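Local structure of alpha-ketoglutarate-dependent 2,4-dichlorophenoxyacetate dioxygenase (Bradyrhizobium diazoefficiens, 5BKE) at residues Q55-R69 against R121-R133. The protein probably acts as a metal- and 2-oxoglutarate-dependent dioxygenase that breaks down aryloxyalkanoate herbicides such as 2,4-dichlorophenoxyacetate. Residues are numbered along the deposited sequence; the frame is centred on the assembly and turned at random.
With OGA (N-oxalylglycine), chain O.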
ATOM      1  N   GLN C  55     -19.151  -9.446 -47.962  1.00 21.99           N
ATOM      2  CA  GLN C  55     -17.946  -9.353 -47.138  1.00 22.94           C
ATOM      3  C   GLN C  55     -17.293  -7.976 -47.217  1.00 23.23           C
ATOM      4  O   GLN C  55     -16.908  -7.412 -46.184  1.00 23.48           O
ATOM      5  CB  GLN C  55     -16.944 -10.444 -47.542  1.00 22.65           C
ATOM      6  CG  GLN C  55     -15.688 -10.539 -46.681  1.00 22.49           C
ATOM      7  CD  GLN C  55     -14.769 -11.667 -47.110  1.00 23.84           C
ATOM      8  OE1 GLN C  55     -15.208 -12.635 -47.736  1.00 24.78           O
ATOM      9  NE2 GLN C  55     -13.486 -11.557 -46.767  1.00 23.60           N
ATOM     10  N   MET C  56     -17.169  -7.446 -48.437  1.00 23.36           N
ATOM     11  CA  MET C  56     -16.538  -6.149 -48.653  1.00 22.70           C
ATOM     12  C   MET C  56     -17.416  -5.021 -48.112  1.00 22.69           C
ATOM     13  O   MET C  56     -16.904  -4.079 -47.490  1.00 23.85           O
ATOM     14  CB  MET C  56     -16.174  -5.951 -50.134  1.00 23.60           C
ATOM     15  CG  MET C  56     -15.577  -4.591 -50.485  1.00 23.18           C
ATOM     16  SD  MET C  56     -14.037  -4.212 -49.616  1.00 25.70           S
ATOM     17  CE  MET C  56     -12.864  -5.264 -50.475  1.00 21.82           C
ATOM     18  N   ALA C  57     -18.728  -5.127 -48.327  1.00 21.71           N
ATOM     19  CA  ALA C  57     -19.687  -4.171 -47.762  1.00 21.79           C
ATOM     20  C   ALA C  57     -19.571  -4.068 -46.227  1.00 21.69           C
ATOM     21  O   ALA C  57     -19.662  -2.967 -45.663  1.00 21.49           O
ATOM     22  CB  ALA C  57     -21.116  -4.506 -48.183  1.00 20.82           C
ATOM     23  N   PHE C  58     -19.359  -5.216 -45.572  1.00 21.97           N
ATOM     24  CA  PHE C  58     -19.127  -5.265 -44.134  1.00 20.68           C
ATOM     25  C   PHE C  58     -17.852  -4.490 -43.801  1.00 20.46           C
ATOM     26  O   PHE C  58     -17.876  -3.614 -42.945  1.00 21.47           O
ATOM     27  CB  PHE C  58     -19.066  -6.724 -43.622  1.00 21.32           C
ATOM     28  CG  PHE C  58     -18.672  -6.857 -42.147  1.00 21.33           C
ATOM     29  CD1 PHE C  58     -19.345  -6.153 -41.140  1.00 20.77           C
ATOM     30  CD2 PHE C  58     -17.644  -7.714 -41.770  1.00 22.02           C
ATOM     31  CE1 PHE C  58     -18.968  -6.285 -39.798  1.00 20.66           C
ATOM     32  CE2 PHE C  58     -17.269  -7.855 -40.429  1.00 21.41           C
ATOM     33  CZ  PHE C  58     -17.935  -7.139 -39.445  1.00 20.02           C
ATOM     34  N   ALA C  59     -16.764  -4.800 -44.503  1.00 20.21           N
ATOM     35  CA  ALA C  59     -15.470  -4.137 -44.303  1.00 19.98           C
ATOM     36  C   ALA C  59     -15.526  -2.624 -44.499  1.00 19.91           C
ATOM     37  O   ALA C  59     -14.840  -1.891 -43.795  1.00 20.76           O
ATOM     38  CB  ALA C  59     -14.412  -4.748 -45.205  1.00 19.29           C
ATOM     39  N   LEU C  60     -16.356  -2.164 -45.433  1.00 19.64           N
ATOM     40  CA  LEU C  60     -16.428  -0.727 -45.775  1.00 19.66           C
ATOM     41  C   LEU C  60     -17.067   0.193 -44.722  1.00 19.33           C
ATOM     42  O   LEU C  60     -16.901   1.416 -44.799  1.00 18.55           O
ATOM     43  CB  LEU C  60     -17.046  -0.507 -47.173  1.00 19.92           C
ATOM     44  CG  LEU C  60     -16.148  -0.885 -48.363  1.00 20.26           C
ATOM     45  CD1 LEU C  60     -16.949  -0.920 -49.668  1.00 20.35           C
ATOM     46  CD2 LEU C  60     -14.916   0.021 -48.492  1.00 20.17           C
ATOM     47  N   ASN C  61     -17.763  -0.396 -43.733  1.00 19.50           N
ATOM     48  CA  ASN C  61     -18.182   0.310 -42.499  1.00 19.08           C
ATOM     49  C   ASN C  61     -17.012   0.988 -41.781  1.00 18.98           C
ATOM     50  O   ASN C  61     -17.200   2.009 -41.101  1.00 19.95           O
ATOM     51  CB  ASN C  61     -18.814  -0.674 -41.502  1.00 19.14           C
ATOM     52  CG  ASN C  61     -20.208  -1.107 -41.907  1.00 19.33           C
ATOM     53  OD1 ASN C  61     -21.180  -0.370 -41.714  1.00 18.97           O
ATOM     54  ND2 ASN C  61     -20.314  -2.304 -42.475  1.00 18.55           N
ATOM     55  N   PHE C  62     -15.822   0.417 -41.963  1.00 18.43           N
ATOM     56  CA  PHE C  62     -14.631   0.713 -41.173  1.00 19.00           C
ATOM     57  C   PHE C  62     -13.560   1.507 -41.927  1.00 19.49           C
ATOM     58  O   PHE C  62     -12.461   1.725 -41.410  1.00 19.64           O
ATOM     59  CB  PHE C  62     -14.061  -0.607 -40.618  1.00 18.43           C
ATOM     60  CG  PHE C  62     -15.109  -1.490 -39.988  1.00 18.46           C
ATOM     61  CD1 PHE C  62     -15.846  -1.048 -38.882  1.00 18.18           C
ATOM     62  CD2 PHE C  62     -15.379  -2.760 -40.512  1.00 18.84           C
ATOM     63  CE1 PHE C  62     -16.822  -1.853 -38.307  1.00 18.54           C
ATOM     64  CE2 PHE C  62     -16.359  -3.571 -39.939  1.00 18.63           C
ATOM     65  CZ  PHE C  62     -17.076  -3.116 -38.838  1.00 18.76           C
ATOM     66  N   GLY C  63     -13.890   1.947 -43.141  1.00 19.91           N
ATOM     67  CA  GLY C  63     -13.005   2.811 -43.919  1.00 19.51           C
ATOM     68  C   GLY C  63     -13.201   2.624 -45.400  1.00 19.41           C
ATOM     69  O   GLY C  63     -14.337   2.551 -45.876  1.00 18.64           O
ATOM     70  N   GLN C  64     -12.078   2.540 -46.111  1.00 20.46           N
ATOM     71  CA  GLN C  64     -12.048   2.366 -47.561  1.00 21.78           C
ATOM     72  C   GLN C  64     -11.209   1.143 -47.919  1.00 22.57           C
ATOM     73  O   GLN C  64     -10.390   0.702 -47.112  1.00 22.86           O
ATOM     74  CB  GLN C  64     -11.494   3.628 -48.236  1.00 22.19           C
ATOM     75  CG  GLN C  64     -12.354   4.867 -48.022  1.00 23.15           C
ATOM     76  CD  GLN C  64     -11.911   6.065 -48.845  1.00 24.39           C
ATOM     77  OE1 GLN C  64     -11.285   6.980 -48.318  1.00 25.82           O
ATOM     78  NE2 GLN C  64     -12.240   6.068 -50.145  1.00 22.59           N
ATOM     79  N   ARG C  65     -11.423   0.594 -49.116  1.00 23.67           N
ATOM     80  CA  ARG C  65     -10.582  -0.474 -49.674  1.00 25.55           C
ATOM     81  C   ARG C  65      -9.122  -0.046 -49.741  1.00 26.52           C
ATOM     82  O   ARG C  65      -8.816   1.076 -50.172  1.00 25.92           O
ATOM     83  CB  ARG C  65     -10.992  -0.801 -51.121  1.00 27.81           C
ATOM     84  CG  ARG C  65     -12.216  -1.678 -51.322  1.00 29.69           C
ATOM     85  CD  ARG C  65     -12.616  -1.688 -52.806  1.00 31.37           C
ATOM     86  NE  ARG C  65     -14.051  -1.929 -53.048  1.00 30.36           N
ATOM     87  CZ  ARG C  65     -15.008  -1.005 -52.951  1.00 31.02           C
ATOM     88  NH1 ARG C  65     -14.721   0.247 -52.592  1.00 29.40           N
ATOM     89  NH2 ARG C  65     -16.273  -1.338 -53.188  1.00 32.11           N
ATOM     90  N   GLU C  66      -8.227  -0.939 -49.330  1.00 26.84           N
ATOM     91  CA  GLU C  66      -6.817  -0.789 -49.643  1.00 29.42           C
ATOM     92  C   GLU C  66      -6.575  -1.143 -51.115  1.00 31.06           C
ATOM     93  O   GLU C  66      -7.007  -2.203 -51.591  1.00 28.94           O
ATOM     94  CB  GLU C  66      -5.935  -1.659 -48.744  1.00 29.07           C
ATOM     95  CG  GLU C  66      -4.473  -1.238 -48.783  1.00 30.42           C
ATOM     96  CD  GLU C  66      -3.556  -2.096 -47.925  1.00 32.76           C
ATOM     97  OE1 GLU C  66      -3.362  -3.294 -48.242  1.00 31.65           O
ATOM     98  OE2 GLU C  66      -2.998  -1.550 -46.947  1.00 33.52           O
ATOM     99  N   ASP C  67      -5.887  -0.244 -51.817  1.00 34.57           N
ATOM    100  CA  ASP C  67      -5.396  -0.499 -53.174  1.00 38.73           C
ATOM    101  C   ASP C  67      -4.423  -1.693 -53.190  1.00 39.88           C
ATOM    102  O   ASP C  67      -3.341  -1.645 -52.599  1.00 40.28           O
ATOM    103  CB  ASP C  67      -4.749   0.768 -53.749  1.00 40.93           C
ATOM    104  CG  ASP C  67      -4.431   0.661 -55.245  1.00 44.77           C
ATOM    105  OD1 ASP C  67      -4.635  -0.404 -55.881  1.00 44.35           O
ATOM    106  OD2 ASP C  67      -3.964   1.679 -55.794  1.00 48.71           O
ATOM    107  N   ALA C  68      -4.850  -2.759 -53.870  1.00 43.67           N
ATOM    108  CA  ALA C  68      -4.131  -4.032 -53.949  1.00 48.32           C
ATOM    109  C   ALA C  68      -2.797  -3.990 -54.716  1.00 53.15           C
ATOM    110  O   ALA C  68      -1.917  -4.814 -54.450  1.00 54.74           O
ATOM    111  CB  ALA C  68      -5.041  -5.108 -54.531  1.00 48.41           C
ATOM    112  N   ARG C  69      -2.658  -3.045 -55.654  1.00 56.31           N
ATOM    113  CA  ARG C  69      -1.461  -2.916 -56.508  1.00 60.82           C
ATOM    114  C   ARG C  69      -0.142  -2.804 -55.731  1.00 62.53           C
ATOM    115  O   ARG C  69      -0.045  -2.034 -54.768  1.00 63.00           O
ATOM    116  CB  ARG C  69      -1.614  -1.738 -57.474  1.00 63.17           C
ATOM    117  CG  ARG C  69      -2.043  -2.138 -58.878  1.00 69.86           C
ATOM    118  CD  ARG C  69      -0.855  -2.218 -59.831  1.00 76.83           C
ATOM    119  NE  ARG C  69      -0.364  -0.888 -60.209  1.00 81.27           N
ATOM    120  CZ  ARG C  69       0.810  -0.633 -60.789  1.00 83.47           C
ATOM    121  NH1 ARG C  69       1.663  -1.616 -61.076  1.00 83.98           N
ATOM    122  NH2 ARG C  69       1.135   0.623 -61.080  1.00 81.34           N
ATOM    123  N   ARG C 121       3.886  -1.196 -47.032  1.00 29.88           N
ATOM    124  CA  ARG C 121       3.291   0.017 -47.611  1.00 30.09           C
ATOM    125  C   ARG C 121       3.513   1.228 -46.712  1.00 31.03           C
ATOM    126  O   ARG C 121       3.458   1.088 -45.481  1.00 30.43           O
ATOM    127  CB  ARG C 121       1.787  -0.145 -47.827  1.00 31.22           C
ATOM    128  CG  ARG C 121       1.395  -1.271 -48.756  1.00 31.94           C
ATOM    129  CD  ARG C 121      -0.089  -1.188 -49.071  1.00 32.73           C
ATOM    130  NE  ARG C 121      -0.522  -2.382 -49.790  1.00 34.29           N
ATOM    131  CZ  ARG C 121      -0.363  -2.587 -51.098  1.00 35.02           C
ATOM    132  NH1 ARG C 121       0.226  -1.672 -51.871  1.00 33.66           N
ATOM    133  NH2 ARG C 121      -0.793  -3.726 -51.632  1.00 35.56           N
ATOM    134  N   PRO C 122       3.750   2.425 -47.314  1.00 31.18           N
ATOM    135  CA  PRO C 122       3.968   3.627 -46.498  1.00 30.93           C
ATOM    136  C   PRO C 122       2.802   3.924 -45.538  1.00 31.25           C
ATOM    137  O   PRO C 122       3.032   4.385 -44.413  1.00 31.38           O
ATOM    138  CB  PRO C 122       4.149   4.749 -47.544  1.00 31.12           C
ATOM    139  CG  PRO C 122       3.711   4.167 -48.848  1.00 30.70           C
ATOM    140  CD  PRO C 122       4.001   2.702 -48.743  1.00 30.40           C
ATOM    141  N   ILE C 123       1.575   3.658 -45.983  1.00 30.48           N
ATOM    142  CA  ILE C 123       0.413   3.658 -45.094  1.00 30.03           C
ATOM    143  C   ILE C 123      -0.062   2.196 -44.968  1.00 29.09           C
ATOM    144  O   ILE C 123      -0.686   1.670 -45.893  1.00 30.71           O
ATOM    145  CB  ILE C 123      -0.711   4.626 -45.559  1.00 30.83           C
ATOM    146  CG1 ILE C 123      -0.181   6.073 -45.676  1.00 31.94           C
ATOM    147  CG2 ILE C 123      -1.861   4.596 -44.567  1.00 30.89           C
ATOM    148  CD1 ILE C 123      -1.113   7.071 -46.349  1.00 31.78           C
ATOM    149  N   PRO C 124       0.258   1.524 -43.837  1.00 27.15           N
ATOM    150  CA  PRO C 124      -0.102   0.106 -43.728  1.00 26.37           C
ATOM    151  C   PRO C 124      -1.586  -0.092 -43.425  1.00 24.86           C
ATOM    152  O   PRO C 124      -2.239   0.825 -42.925  1.00 24.77           O
ATOM    153  CB  PRO C 124       0.759  -0.378 -42.563  1.00 26.61           C
ATOM    154  CG  PRO C 124       0.900   0.830 -41.682  1.00 26.43           C
ATOM    155  CD  PRO C 124       0.934   2.015 -42.614  1.00 26.66           C
ATOM    156  N   ALA C 125      -2.093  -1.286 -43.722  1.00 24.27           N
ATOM    157  CA  ALA C 125      -3.507  -1.641 -43.553  1.00 23.61           C
ATOM    158  C   ALA C 125      -4.038  -1.429 -42.126  1.00 23.51           C
ATOM    159  O   ALA C 125      -3.291  -1.537 -41.161  1.00 23.09           O
ATOM    160  CB  ALA C 125      -3.723  -3.080 -43.968  1.00 22.80           C
ATOM    161  N   LYS C 126      -5.323  -1.099 -42.032  1.00 22.42           N
ATOM    162  CA  LYS C 126      -6.047  -1.053 -40.779  1.00 22.15           C
ATOM    163  C   LYS C 126      -6.573  -2.469 -40.458  1.00 22.11           C
ATOM    164  O   LYS C 126      -5.887  -3.238 -39.774  1.00 21.54           O
ATOM    165  CB  LYS C 126      -7.169  -0.013 -40.881  1.00 22.73           C
ATOM    166  CG  LYS C 126      -7.799   0.394 -39.563  1.00 22.22           C
ATOM    167  CD  LYS C 126      -8.846   1.473 -39.791  1.00 22.25           C
ATOM    168  CE  LYS C 126      -9.944   1.416 -38.736  1.00 21.78           C
ATOM    169  NZ  LYS C 126     -10.999   2.446 -38.949  1.00 21.34           N
ATOM    170  N   PHE C 127      -7.751  -2.829 -40.980  1.00 21.21           N
ATOM    171  CA  PHE C 127      -8.343  -4.152 -40.711  1.00 20.75           C
ATOM    172  C   PHE C 127      -8.200  -5.089 -41.894  1.00 20.38           C
ATOM    173  O   PHE C 127      -8.284  -4.657 -43.056  1.00 21.10           O
ATOM    174  CB  PHE C 127      -9.838  -4.059 -40.354  1.00 20.54           C
ATOM    175  CG  PHE C 127     -10.147  -3.237 -39.121  1.00 20.94           C
ATOM    176  CD1 PHE C 127      -9.179  -2.973 -38.144  1.00 20.66           C
ATOM    177  CD2 PHE C 127     -11.439  -2.762 -38.918  1.00 21.05           C
ATOM    178  CE1 PHE C 127      -9.491  -2.226 -37.016  1.00 20.95           C
ATOM    179  CE2 PHE C 127     -11.760  -2.017 -37.781  1.00 22.01           C
ATOM    180  CZ  PHE C 127     -10.780  -1.743 -36.836  1.00 21.00           C
ATOM    181  N   SER C 128      -7.993  -6.362 -41.589  1.00 19.34           N
ATOM    182  CA  SER C 128      -8.120  -7.448 -42.552  1.00 19.54           C
ATOM    183  C   SER C 128      -9.248  -8.390 -42.143  1.00 20.32           C
ATOM    184  O   SER C 128      -9.390  -8.727 -40.957  1.00 19.37           O
ATOM    185  CB  SER C 128      -6.827  -8.237 -42.642  1.00 19.55           C
ATOM    186  OG  SER C 128      -5.745  -7.432 -43.069  1.00 21.23           O
ATOM    187  N   LEU C 129     -10.033  -8.829 -43.123  1.00 21.13           N
ATOM    188  CA  LEU C 129     -11.225  -9.653 -42.861  1.00 22.49           C
ATOM    189  C   LEU C 129     -11.184 -10.938 -43.685  1.00 24.03           C
ATOM    190  O   LEU C 129     -11.320 -10.890 -44.909  1.00 25.11           O
ATOM    191  CB  LEU C 129     -12.501  -8.866 -43.170  1.00 21.91           C
ATOM    192  CG  LEU C 129     -12.797  -7.587 -42.386  1.00 22.09           C
ATOM    193  CD1 LEU C 129     -12.033  -6.361 -42.876  1.00 21.34           C
ATOM    194  CD2 LEU C 129     -14.289  -7.332 -42.445  1.00 22.75           C
ATOM    195  N   LEU C 130     -11.022 -12.080 -43.011  1.00 23.52           N
ATOM    196  CA  LEU C 130     -10.819 -13.364 -43.686  1.00 23.92           C
ATOM    197  C   LEU C 130     -12.003 -14.328 -43.574  1.00 25.32           C
ATOM    198  O   LEU C 130     -12.434 -14.694 -42.470  1.00 24.53           O
ATOM    199  CB  LEU C 130      -9.531 -14.027 -43.189  1.00 23.40           C
ATOM    200  CG  LEU C 130      -8.948 -15.182 -44.006  1.00 23.75           C
ATOM    201  CD1 LEU C 130      -8.524 -14.703 -45.384  1.00 24.37           C
ATOM    202  CD2 LEU C 130      -7.764 -15.801 -43.281  1.00 23.36           C
ATOM    203  N   SER C 131     -12.506 -14.737 -44.739  1.00 25.09           N
ATOM    204  CA  SER C 131     -13.655 -15.629 -44.852  1.00 25.30           C
ATOM    205  C   SER C 131     -13.221 -17.006 -45.358  1.00 26.32           C
ATOM    206  O   SER C 131     -12.453 -17.109 -46.319  1.00 24.83           O
ATOM    207  CB  SER C 131     -14.694 -14.996 -45.769  1.00 25.53           C
ATOM    208  OG  SER C 131     -15.738 -15.882 -46.097  1.00 26.89           O
ATOM    209  N   ALA C 132     -13.689 -18.053 -44.673  1.00 27.78           N
ATOM    210  CA  ALA C 132     -13.371 -19.449 -45.016  1.00 28.61           C
ATOM    211  C   ALA C 132     -14.439 -20.037 -45.944  1.00 29.86           C
ATOM    212  O   ALA C 132     -15.565 -20.322 -45.517  1.00 30.97           O
ATOM    213  CB  ALA C 132     -13.229 -20.290 -43.752  1.00 28.39           C
ATOM    214  N   ARG C 133     -14.083 -20.206 -47.215  1.00 30.14           N
ATOM    215  CA  ARG C 133     -15.044 -20.651 -48.229  1.00 30.20           C
ATOM    216  C   ARG C 133     -14.948 -22.148 -48.478  1.00 30.60           C
ATOM    217  O   ARG C 133     -15.976 -22.815 -48.615  1.00 31.77           O
ATOM    218  CB  ARG C 133     -14.885 -19.852 -49.529  1.00 28.97           C
ATOM    219  CG  ARG C 133     -14.959 -18.340 -49.350  1.00 27.81           C
ATOM    220  CD  ARG C 133     -16.297 -17.863 -48.797  1.00 28.12           C
ATOM    221  NE  ARG C 133     -16.356 -16.403 -48.769  1.00 27.43           N
ATOM    222  CZ  ARG C 133     -16.714 -15.637 -49.801  1.00 27.64           C
ATOM    223  NH1 ARG C 133     -16.716 -14.315 -49.670  1.00 25.70           N
ATOM    224  NH2 ARG C 133     -17.060 -16.187 -50.968  1.00 27.29           N
TER
HETATM  225  C1  OGA O 402      -3.999 -13.013 -44.785  1.00 29.89           C
HETATM  226  C2  OGA O 402      -3.290 -14.139 -44.218  1.00 28.89           C
HETATM  227  C4  OGA O 402      -3.406 -16.517 -43.602  1.00 31.18           C
HETATM  228  C5  OGA O 402      -4.373 -17.628 -43.909  1.00 32.50           C
HETATM  229  O1  OGA O 402      -3.517 -11.871 -44.586  1.00 29.18           O
HETATM  230  O2  OGA O 402      -5.067 -13.226 -45.400  1.00 31.38           O
HETATM  231  O2' OGA O 402      -2.103 -13.996 -43.939  1.00 28.82           O
HETATM  232  O3  OGA O 402      -4.648 -17.826 -45.115  1.00 34.75           O
HETATM  233  N1  OGA O 402      -3.988 -15.245 -44.001  1.00 29.78           N
HETATM  234  O4  OGA O 402      -4.864 -18.281 -42.960  1.00 31.84           O
HETATM  235  O   HOH W   1      -3.140   0.831 -46.346  1.00 23.08           O
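Leu129 reaches from strand 127-132 into the strand-facing side of helix 55-59; the axes of the two segments pass 9.7 Å apart, nearly antiparallel (156°). Its two methyls divide the work: CD1 rests on Ala59 CB at 3.7 Å, while CD2 meets the Phe58 ring obliquely. Two residues back along the strand, Phe127 turns its ring edge toward the face of Phe62 in an offset edge-to-face pair, the planes 62° apart, and the opposite face of the strand carries Leu130 toward N-oxalylglycine.

Two residues on from Leu129, Ser131 lies against Gln55, whose CG is anti to the backbone N (chi1 -175°) and whose chain is extended, which carries the buried amide to the strand. Gln55 OE1 accepts a 3.0 Å bond from Arg133 NH1, nearly head-on to the C=O; Gln55 NE2 gives a weak one to Leu129 O and another to Arg278 O. Arg133 NE donates to Ser131 OG, which lies in the guanidinium plane, and NH1 also forms a salt bridge with Asp52.

Further along the chain, Lys126 NZ donates to Phe62 O at 3.0 Å and also pairs with Glu34. The extended Arg121 grips the loop: Arg121 NH1 donates to Arg69 O at 2.9 Å and NH2 weakly to Ala68 O, with Asp67 O above one guanidinium face. Arg121 NE forms a long salt bridge, 3.4 Å, with Glu66 OE1, and Ser118 OG bonds both groups. A water links Glu66 OE2 to Ile123 O.

Such a helix laid over the outer face of the major sheet, with ligand and manganese on the inner face, is characteristic of the double-stranded beta-helix (cupin) core of TauD/TfdA dioxygenases.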